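Local atomic coordinates of PLP-Dependent L-Arginine Hydroxylase MppP (PDB entry 6C9B), a protein that oxidises L-arginine with the help of pyridoxal phosphate, yielding 4-hydroxy-2-ketoarginine and 2-ketoarginine, and belongs to a family of PLP-dependent aminotransferases. Residues 60-71 with 259-270. Sequence-based numbering, arbitrary orientation. Where two conformers were deposited one is given.
Sequences IESEAHQAYFTL and LALIREFSRDAA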
# COMPACT_ATOMS: atom_id res chain seq x y z
N ILE B 60 -4.97 14.14 -14.03
CA ILE B 60 -5.82 13.95 -12.86
C ILE B 60 -5.00 14.10 -11.60
O ILE B 60 -5.40 14.77 -10.64
CB ILE B 60 -6.53 12.59 -12.94
CG1 ILE B 60 -7.45 12.54 -14.16
CG2 ILE B 60 -7.35 12.33 -11.67
CD1 ILE B 60 -8.02 11.14 -14.43
N GLU B 61 -3.80 13.50 -11.58
CA GLU B 61 -2.94 13.62 -10.41
C GLU B 61 -2.57 15.07 -10.14
O GLU B 61 -2.61 15.53 -8.99
CB GLU B 61 -1.68 12.79 -10.61
CG GLU B 61 -0.80 12.75 -9.35
CD GLU B 61 0.50 12.00 -9.54
OE1 GLU B 61 1.04 11.53 -8.52
OE2 GLU B 61 1.00 11.90 -10.68
N SER B 62 -2.20 15.82 -11.18
CA SER B 62 -1.83 17.21 -10.98
C SER B 62 -2.99 18.02 -10.41
O SER B 62 -2.79 18.90 -9.56
CB SER B 62 -1.36 17.83 -12.30
OG SER B 62 -0.03 17.44 -12.59
N GLU B 63 -4.22 17.74 -10.86
CA GLU B 63 -5.38 18.45 -10.34
C GLU B 63 -5.68 18.07 -8.90
O GLU B 63 -6.10 18.91 -8.10
CB GLU B 63 -6.60 18.18 -11.23
CG GLU B 63 -6.39 18.63 -12.67
CD GLU B 63 -7.45 18.11 -13.64
OE1 GLU B 63 -7.44 18.59 -14.79
OE2 GLU B 63 -8.26 17.23 -13.27
N ALA B 64 -5.50 16.79 -8.57
CA ALA B 64 -5.71 16.33 -7.20
C ALA B 64 -4.73 16.99 -6.25
O ALA B 64 -5.11 17.52 -5.20
CB ALA B 64 -5.59 14.81 -7.12
N HIS B 65 -3.45 17.03 -6.63
CA HIS B 65 -2.45 17.69 -5.80
C HIS B 65 -2.76 19.18 -5.66
O HIS B 65 -2.77 19.73 -4.54
CB HIS B 65 -1.05 17.49 -6.37
CG HIS B 65 -0.56 16.07 -6.35
ND1 HIS B 65 0.60 15.69 -6.99
CD2 HIS B 65 -1.07 14.95 -5.77
CE1 HIS B 65 0.78 14.39 -6.82
NE2 HIS B 65 -0.22 13.92 -6.10
N GLN B 66 -3.01 19.87 -6.77
CA GLN B 66 -3.30 21.30 -6.67
C GLN B 66 -4.48 21.54 -5.73
O GLN B 66 -4.42 22.41 -4.86
CB GLN B 66 -3.59 21.90 -8.05
CG GLN B 66 -4.03 23.37 -7.93
CD GLN B 66 -3.62 24.20 -9.13
OE1 GLN B 66 -2.80 25.12 -9.02
NE2 GLN B 66 -4.21 23.91 -10.28
N ALA B 67 -5.53 20.74 -5.85
CA ALA B 67 -6.71 20.96 -5.03
C ALA B 67 -6.40 20.76 -3.55
O ALA B 67 -6.85 21.56 -2.71
CB ALA B 67 -7.85 20.04 -5.47
N TYR B 68 -5.66 19.70 -3.21
CA TYR B 68 -5.42 19.35 -1.80
C TYR B 68 -4.44 20.33 -1.15
O TYR B 68 -4.71 20.86 -0.06
CB TYR B 68 -4.91 17.90 -1.70
CG TYR B 68 -4.71 17.48 -0.26
CD1 TYR B 68 -5.79 17.18 0.57
CD2 TYR B 68 -3.43 17.44 0.29
CE1 TYR B 68 -5.62 16.84 1.89
CE2 TYR B 68 -3.26 17.11 1.64
CZ TYR B 68 -4.35 16.81 2.42
OH TYR B 68 -4.20 16.50 3.73
N PHE B 69 -3.30 20.58 -1.79
CA PHE B 69 -2.31 21.50 -1.23
C PHE B 69 -2.87 22.91 -1.07
O PHE B 69 -2.66 23.55 -0.05
CB PHE B 69 -1.06 21.53 -2.11
CG PHE B 69 -0.21 20.30 -1.99
CD1 PHE B 69 0.62 20.13 -0.90
CD2 PHE B 69 -0.19 19.35 -2.99
CE1 PHE B 69 1.43 19.02 -0.80
CE2 PHE B 69 0.61 18.23 -2.89
CZ PHE B 69 1.43 18.08 -1.78
N THR B 70 -3.59 23.41 -2.09
CA THR B 70 -4.10 24.77 -1.99
C THR B 70 -5.19 24.88 -0.93
O THR B 70 -5.27 25.87 -0.20
CB THR B 70 -4.63 25.25 -3.35
OG1 THR B 70 -5.74 24.45 -3.75
CG2 THR B 70 -3.56 25.16 -4.39
N LEU B 71 -6.04 23.85 -0.82
CA LEU B 71 -7.06 23.83 0.22
C LEU B 71 -6.46 24.11 1.58
O LEU B 71 -7.07 24.81 2.40
CB LEU B 71 -7.75 22.46 0.26
CG LEU B 71 -8.67 22.17 1.45
CD1 LEU B 71 -9.95 22.95 1.29
CD2 LEU B 71 -8.99 20.69 1.56
N LEU B 259 -7.37 9.44 -7.19
CA LEU B 259 -6.91 10.81 -7.37
C LEU B 259 -8.07 11.72 -7.75
O LEU B 259 -8.18 12.85 -7.26
CB LEU B 259 -5.82 10.85 -8.43
CG LEU B 259 -4.52 10.15 -8.04
CD1 LEU B 259 -3.66 9.92 -9.26
CD2 LEU B 259 -3.79 10.95 -6.98
N ALA B 260 -8.96 11.23 -8.61
CA ALA B 260 -10.16 12.00 -8.94
C ALA B 260 -11.01 12.23 -7.70
O ALA B 260 -11.52 13.33 -7.48
CB ALA B 260 -10.97 11.27 -10.01
N LEU B 261 -11.15 11.20 -6.85
CA LEU B 261 -11.91 11.38 -5.62
C LEU B 261 -11.27 12.43 -4.72
O LEU B 261 -11.97 13.26 -4.13
CB LEU B 261 -12.06 10.04 -4.89
CG LEU B 261 -13.12 9.09 -5.40
CD1 LEU B 261 -12.98 7.75 -4.73
CD2 LEU B 261 -14.50 9.69 -5.10
N ILE B 262 -9.94 12.39 -4.59
CA ILE B 262 -9.25 13.37 -3.76
C ILE B 262 -9.50 14.77 -4.29
O ILE B 262 -9.71 15.73 -3.54
CB ILE B 262 -7.76 13.05 -3.71
CG1 ILE B 262 -7.53 11.77 -2.91
CG2 ILE B 262 -6.97 14.23 -3.13
CD1 ILE B 262 -6.13 11.21 -3.04
N ARG B 263 -9.44 14.91 -5.61
CA ARG B 263 -9.71 16.20 -6.23
C ARG B 263 -11.11 16.69 -5.87
O ARG B 263 -11.29 17.85 -5.49
CB ARG B 263 -9.57 16.08 -7.75
CG ARG B 263 -9.77 17.37 -8.54
CD ARG B 263 -9.86 17.05 -10.01
NE ARG B 263 -11.09 16.31 -10.31
CZ ARG B 263 -11.26 15.55 -11.38
NH1 ARG B 263 -10.31 15.42 -12.29
NH2 ARG B 263 -12.40 14.90 -11.54
N GLU B 264 -12.12 15.82 -5.99
CA GLU B 264 -13.50 16.24 -5.75
C GLU B 264 -13.75 16.53 -4.28
O GLU B 264 -14.42 17.52 -3.94
CB GLU B 264 -14.46 15.19 -6.27
CG GLU B 264 -14.38 14.98 -7.77
CD GLU B 264 -14.61 16.27 -8.54
OE1 GLU B 264 -15.59 16.99 -8.23
OE2 GLU B 264 -13.79 16.57 -9.42
N PHE B 265 -13.24 15.68 -3.39
CA PHE B 265 -13.43 15.93 -1.96
C PHE B 265 -12.72 17.20 -1.53
O PHE B 265 -13.22 17.95 -0.67
CB PHE B 265 -12.95 14.72 -1.14
CG PHE B 265 -14.04 13.69 -0.88
CD1 PHE B 265 -14.47 12.84 -1.88
CD2 PHE B 265 -14.63 13.61 0.37
CE1 PHE B 265 -15.50 11.92 -1.65
CE2 PHE B 265 -15.66 12.69 0.61
CZ PHE B 265 -16.08 11.85 -0.39
N SER B 266 -11.55 17.47 -2.12
CA SER B 266 -10.82 18.69 -1.83
C SER B 266 -11.59 19.92 -2.29
O SER B 266 -11.62 20.93 -1.59
CB SER B 266 -9.44 18.68 -2.50
OG SER B 266 -8.60 17.72 -1.90
N ARG B 267 -12.22 19.84 -3.46
CA ARG B 267 -12.98 20.99 -3.95
C ARG B 267 -14.22 21.24 -3.08
O ARG B 267 -14.58 22.39 -2.82
CB ARG B 267 -13.35 20.77 -5.42
CG ARG B 267 -12.11 20.84 -6.32
CD ARG B 267 -12.38 20.51 -7.78
NE ARG B 267 -11.19 20.78 -8.60
CZ ARG B 267 -11.06 20.47 -9.88
NH1 ARG B 267 -12.06 19.87 -10.53
NH2 ARG B 267 -9.94 20.76 -10.53
N ASP B 268 -14.89 20.16 -2.66
CA ASP B 268 -16.03 20.31 -1.76
C ASP B 268 -15.59 20.93 -0.44
O ASP B 268 -16.31 21.77 0.13
CB ASP B 268 -16.67 18.94 -1.53
CG ASP B 268 -17.72 18.95 -0.47
OD1 ASP B 268 -18.87 19.29 -0.79
OD2 ASP B 268 -17.41 18.65 0.69
N ALA B 269 -14.44 20.49 0.07
CA ALA B 269 -13.87 21.07 1.28
C ALA B 269 -13.59 22.56 1.10
O ALA B 269 -13.86 23.35 2.00
CB ALA B 269 -12.59 20.31 1.67
N ALA B 270 -13.09 22.96 -0.08
CA ALA B 270 -12.79 24.37 -0.30
C ALA B 270 -14.06 25.20 -0.39
O ALA B 270 -14.03 26.39 -0.06
CB ALA B 270 -11.98 24.54 -1.59
O HOH W 1 -7.22 21.26 -9.13
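At the edge of the Arg-263 guanidinium, Glu-63 brings in OE2, while Ala-260 CB lies toward the rim of one face and Glu-264 CD sits in plane at another part of the edge. The carboxylate of Glu-63 and the guanidinium are turned 50° apart. NH1 of Arg-263 meets Glu-63 OE2 at 2.9 Å, the oxygen tilted from the guanidinium plane. This N-H bond is bent to 138°. The two side chains run side by side in the same direction, and the bend of Arg-263 at chi3 swings its head toward both acids. NE and NH2 close side-on upon the single atom Glu-264 OE2, which they approach on its anti side. One face of the neighbouring Arg-267 guanidinium rests on Arg-263 CG, 3.6 Å from the plane, and a water links Arg-267 NH2 to Glu-63 O. The ring of Tyr-68 has Ser-266 OG at its edge, 3.8 Å from CD1; that hydroxyl donates to Ile-262 O.

The helices run 31° from parallel, their axes 8.0 Å apart, an approach allowed mid-contact by Ala-64, Ala-67 and Ser-266. Ala-64 CB lies 3.3 Å from Leu-259 O, and Ala-67 CB meets Ser-266 CB at 3.6 Å. Ile-60 CG2 reaches Leu-259 and Ala-260 at one end; at the other, Leu-71 sets CD2 against Ala-269 CB at 3.6 Å.

Phe-69, pointing away, and Tyr-68, on the flank, touch Leu-232 in the seven-stranded mixed sheet of this aminotransferase fold. The contact joins helices 57-71 and 256-291 outside the product pocket. Arg-55 pairs with Glu-63 OE1. With Glu-63 and Glu-51 at NH1 and Glu-264 at NE and NH2, buried Arg-263 probably stays protonated, the acids offsetting the clustered arginines, including nearby Arg-55.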